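Local structure of putative cell surface protein (Streptococcus pyogenes, 4OFQ) at residues 64-72 with 122-132. The protein is a cell-surface adhesin of the antigen I/II family, whose C-terminal beta-sandwich domains probably help to present it for attachment. Numbering follows the deposited sequence. Where two conformers were deposited one is given.
Sequences FIYVDDYKD and SPVGEFYMWVA. With CA (calcium ion), chain C.
Asp69 and Val124 are joined twice, through a shared calcium ion and by a direct hydrogen bond, which ties the end of strand 64-70 to the loop before strand 127-132. Asp69 OD1 and the carbonyl oxygens of Tyr70, Val124 and Glu126 all bind the metal, at 2.3 to 2.4 Å, and a water adds a fifth oxygen. The Asp69 carboxylate is carried toward the 122-126 loop by a chi1 of -178°, which sets CG opposite the backbone N; its OD2 accepts Val124 N at 2.8 Å, from above the carboxylate plane. Asp72 OD2 uses its anti lone pair to take Glu126 N at 2.9 Å, in a nearly straight bond. Tyr70 OH donates to Glu126 OE1 at 2.6 Å on the anti side of that carboxylate, and is also hydrogen-bonded to His101 NE2 of strand 97-102, the neighbour of 127-132. The Tyr70 ring stands 73° from the Glu126 carboxylate, and Glu126 O lies over one face, offset toward the rim.

Beyond the metal the strands run antiparallel at 165°. Tyr66–Trp130 and Asp68–Tyr128 are hydrogen-bonded pairs, each with two backbone bonds, and Ala132 N closes on Phe64 O. On the face of Ile65 and Val67, Met129 CE meets Ile65 CG2 at 3.6 Å, while Val67 CG1 approaches Phe127 CD2 at 3.7 Å. Pro123 CG sits over a face of the Phe127 ring. On the other face, the Trp130 ring presents its edge to Tyr66 O and Asp68 CB, where Trp130 packs on Leu153 and meets Tyr151 edge-to-face, both on strand 149-157 of the other sheet.

Asp69 thus spends one oxygen on the metal and the other on the loop backbone. Calcium probably offsets its negative charge, fixing the loop against one end of this beta-sandwich sheet; Asp72 OD2 and Glu126 OE2, like charges 4.6 Å apart, belong to carboxylates that do not bind the ion.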
# COMPACT_ATOMS: atom_id res chain seq x y z
N PHE A 64 1.67 30.09 12.52
CA PHE A 64 2.47 28.98 12.03
C PHE A 64 1.54 27.88 11.59
O PHE A 64 0.76 27.35 12.39
CB PHE A 64 3.43 28.53 13.12
CG PHE A 64 4.23 29.66 13.68
CD1 PHE A 64 5.35 30.12 13.02
CD2 PHE A 64 3.81 30.33 14.83
CE1 PHE A 64 6.07 31.21 13.51
CE2 PHE A 64 4.52 31.40 15.32
CZ PHE A 64 5.66 31.84 14.66
N ILE A 65 1.58 27.58 10.30
CA ILE A 65 0.67 26.63 9.68
C ILE A 65 1.49 25.51 9.07
O ILE A 65 2.54 25.78 8.48
CB ILE A 65 -0.17 27.30 8.57
CG1 ILE A 65 -1.11 28.35 9.18
CG2 ILE A 65 -0.95 26.24 7.76
CD1 ILE A 65 -1.77 29.25 8.17
N TYR A 66 1.04 24.27 9.25
CA TYR A 66 1.66 23.13 8.56
C TYR A 66 0.57 22.45 7.75
O TYR A 66 -0.55 22.29 8.23
CB TYR A 66 2.27 22.15 9.57
CG TYR A 66 3.31 21.23 8.94
CD1 TYR A 66 4.53 21.74 8.51
CD2 TYR A 66 3.07 19.87 8.76
CE1 TYR A 66 5.49 20.92 7.92
CE2 TYR A 66 4.03 19.03 8.17
CZ TYR A 66 5.24 19.57 7.76
OH TYR A 66 6.22 18.78 7.17
N VAL A 67 0.89 22.05 6.52
CA VAL A 67 -0.11 21.48 5.62
C VAL A 67 0.35 20.11 5.16
O VAL A 67 1.52 19.94 4.82
CB VAL A 67 -0.34 22.39 4.36
CG1 VAL A 67 -1.12 21.66 3.27
CG2 VAL A 67 -1.09 23.67 4.74
N ASP A 68 -0.55 19.14 5.16
CA ASP A 68 -0.24 17.89 4.51
C ASP A 68 -1.18 17.74 3.34
O ASP A 68 -2.38 17.58 3.52
CB ASP A 68 -0.37 16.69 5.45
CG ASP A 68 0.07 15.40 4.77
OD1 ASP A 68 -0.61 14.97 3.81
OD2 ASP A 68 1.09 14.82 5.20
N ASP A 69 -0.61 17.80 2.14
CA ASP A 69 -1.34 17.69 0.90
C ASP A 69 -1.18 16.27 0.36
O ASP A 69 -0.19 15.94 -0.30
CB ASP A 69 -0.80 18.73 -0.10
CG ASP A 69 -1.53 18.72 -1.43
OD1 ASP A 69 -2.34 17.80 -1.68
OD2 ASP A 69 -1.29 19.65 -2.24
N TYR A 70 -2.16 15.43 0.66
CA TYR A 70 -2.16 14.06 0.17
C TYR A 70 -2.90 14.02 -1.16
O TYR A 70 -3.78 14.86 -1.40
CB TYR A 70 -2.84 13.12 1.17
CG TYR A 70 -4.29 13.50 1.49
CD1 TYR A 70 -4.58 14.38 2.53
CD2 TYR A 70 -5.34 12.98 0.76
CE1 TYR A 70 -5.90 14.74 2.82
CE2 TYR A 70 -6.66 13.32 1.05
CZ TYR A 70 -6.93 14.20 2.08
OH TYR A 70 -8.24 14.53 2.37
N LYS A 71 -2.54 13.08 -2.03
CA LYS A 71 -3.27 12.92 -3.29
C LYS A 71 -4.66 12.35 -3.00
O LYS A 71 -4.80 11.17 -2.65
CB LYS A 71 -2.52 11.98 -4.23
CG LYS A 71 -3.23 11.75 -5.55
CD LYS A 71 -2.30 11.05 -6.52
CE LYS A 71 -3.04 10.59 -7.77
NZ LYS A 71 -2.08 9.89 -8.70
N ASP A 72 -5.68 13.18 -3.15
CA ASP A 72 -7.00 12.79 -2.65
C ASP A 72 -7.72 11.74 -3.51
O ASP A 72 -8.72 11.18 -3.08
CB ASP A 72 -7.88 14.02 -2.34
CG ASP A 72 -8.30 14.80 -3.58
OD1 ASP A 72 -8.46 14.21 -4.67
OD2 ASP A 72 -8.49 16.03 -3.44
N SER A 122 0.67 26.30 -2.61
CA SER A 122 -0.46 25.93 -3.45
C SER A 122 -0.90 24.48 -3.25
O SER A 122 -0.60 23.62 -4.08
CB SER A 122 -0.10 26.15 -4.92
OG SER A 122 -1.24 26.04 -5.76
N PRO A 123 -1.63 24.20 -2.15
CA PRO A 123 -2.12 22.83 -1.96
C PRO A 123 -3.27 22.50 -2.91
O PRO A 123 -4.16 23.32 -3.12
CB PRO A 123 -2.62 22.84 -0.51
CG PRO A 123 -3.00 24.24 -0.26
CD PRO A 123 -2.06 25.10 -1.07
N VAL A 124 -3.25 21.29 -3.46
CA VAL A 124 -4.22 20.87 -4.46
C VAL A 124 -5.29 19.97 -3.84
O VAL A 124 -4.97 19.05 -3.09
CB VAL A 124 -3.52 20.10 -5.60
CG1 VAL A 124 -4.52 19.43 -6.52
CG2 VAL A 124 -2.63 21.05 -6.40
N GLY A 125 -6.55 20.24 -4.16
CA GLY A 125 -7.63 19.38 -3.66
C GLY A 125 -7.73 19.37 -2.15
O GLY A 125 -7.53 20.41 -1.51
N GLU A 126 -8.03 18.21 -1.57
CA GLU A 126 -8.15 18.09 -0.12
C GLU A 126 -6.79 18.15 0.55
O GLU A 126 -5.79 17.71 -0.00
CB GLU A 126 -8.84 16.78 0.27
CG GLU A 126 -10.16 16.53 -0.42
CD GLU A 126 -10.74 15.17 -0.11
OE1 GLU A 126 -10.06 14.34 0.56
OE2 GLU A 126 -11.88 14.91 -0.56
N PHE A 127 -6.76 18.70 1.76
CA PHE A 127 -5.54 18.67 2.55
C PHE A 127 -5.88 18.79 4.03
O PHE A 127 -7.02 19.12 4.38
CB PHE A 127 -4.58 19.79 2.10
CG PHE A 127 -5.15 21.18 2.21
CD1 PHE A 127 -5.93 21.71 1.19
CD2 PHE A 127 -4.85 21.98 3.32
CE1 PHE A 127 -6.44 23.02 1.29
CE2 PHE A 127 -5.35 23.30 3.42
CZ PHE A 127 -6.14 23.80 2.41
N TYR A 128 -4.93 18.45 4.89
CA TYR A 128 -5.04 18.79 6.30
C TYR A 128 -4.15 19.97 6.58
O TYR A 128 -3.07 20.10 6.00
CB TYR A 128 -4.56 17.66 7.18
CG TYR A 128 -5.57 16.57 7.39
CD1 TYR A 128 -5.61 15.46 6.55
CD2 TYR A 128 -6.49 16.65 8.44
CE1 TYR A 128 -6.54 14.45 6.76
CE2 TYR A 128 -7.42 15.64 8.64
CZ TYR A 128 -7.44 14.55 7.80
OH TYR A 128 -8.35 13.55 7.99
N MET A 129 -4.60 20.84 7.48
CA MET A 129 -3.74 21.89 7.97
C MET A 129 -3.74 21.90 9.49
O MET A 129 -4.75 21.57 10.11
CB MET A 129 -4.09 23.26 7.36
CG MET A 129 -5.47 23.81 7.69
SD MET A 129 -5.90 25.26 6.67
CE MET A 129 -4.50 26.34 6.94
N TRP A 130 -2.59 22.23 10.09
CA TRP A 130 -2.48 22.40 11.54
C TRP A 130 -2.11 23.86 11.80
O TRP A 130 -1.14 24.38 11.22
CB TRP A 130 -1.42 21.46 12.12
CG TRP A 130 -1.85 20.04 12.18
CD1 TRP A 130 -2.42 19.41 13.23
CD2 TRP A 130 -1.77 19.07 11.12
NE1 TRP A 130 -2.68 18.09 12.91
CE2 TRP A 130 -2.29 17.86 11.62
CE3 TRP A 130 -1.28 19.10 9.81
CZ2 TRP A 130 -2.36 16.69 10.85
CZ3 TRP A 130 -1.35 17.93 9.04
CH2 TRP A 130 -1.88 16.75 9.57
N VAL A 131 -2.89 24.54 12.64
CA VAL A 131 -2.70 25.97 12.87
C VAL A 131 -2.39 26.21 14.33
O VAL A 131 -3.13 25.75 15.21
CB VAL A 131 -3.97 26.78 12.50
CG1 VAL A 131 -3.76 28.29 12.74
CG2 VAL A 131 -4.38 26.49 11.05
N ALA A 132 -1.29 26.90 14.63
CA ALA A 132 -1.00 27.23 16.02
C ALA A 132 -2.13 28.08 16.62
O ALA A 132 -2.42 29.16 16.11
CB ALA A 132 0.32 27.96 16.14
CA CA C . -4.56 17.09 -1.94
O HOH W 1 -0.96 30.15 13.84
O HOH W 2 1.43 24.60 12.83
O HOH W 3 -5.26 16.03 -3.93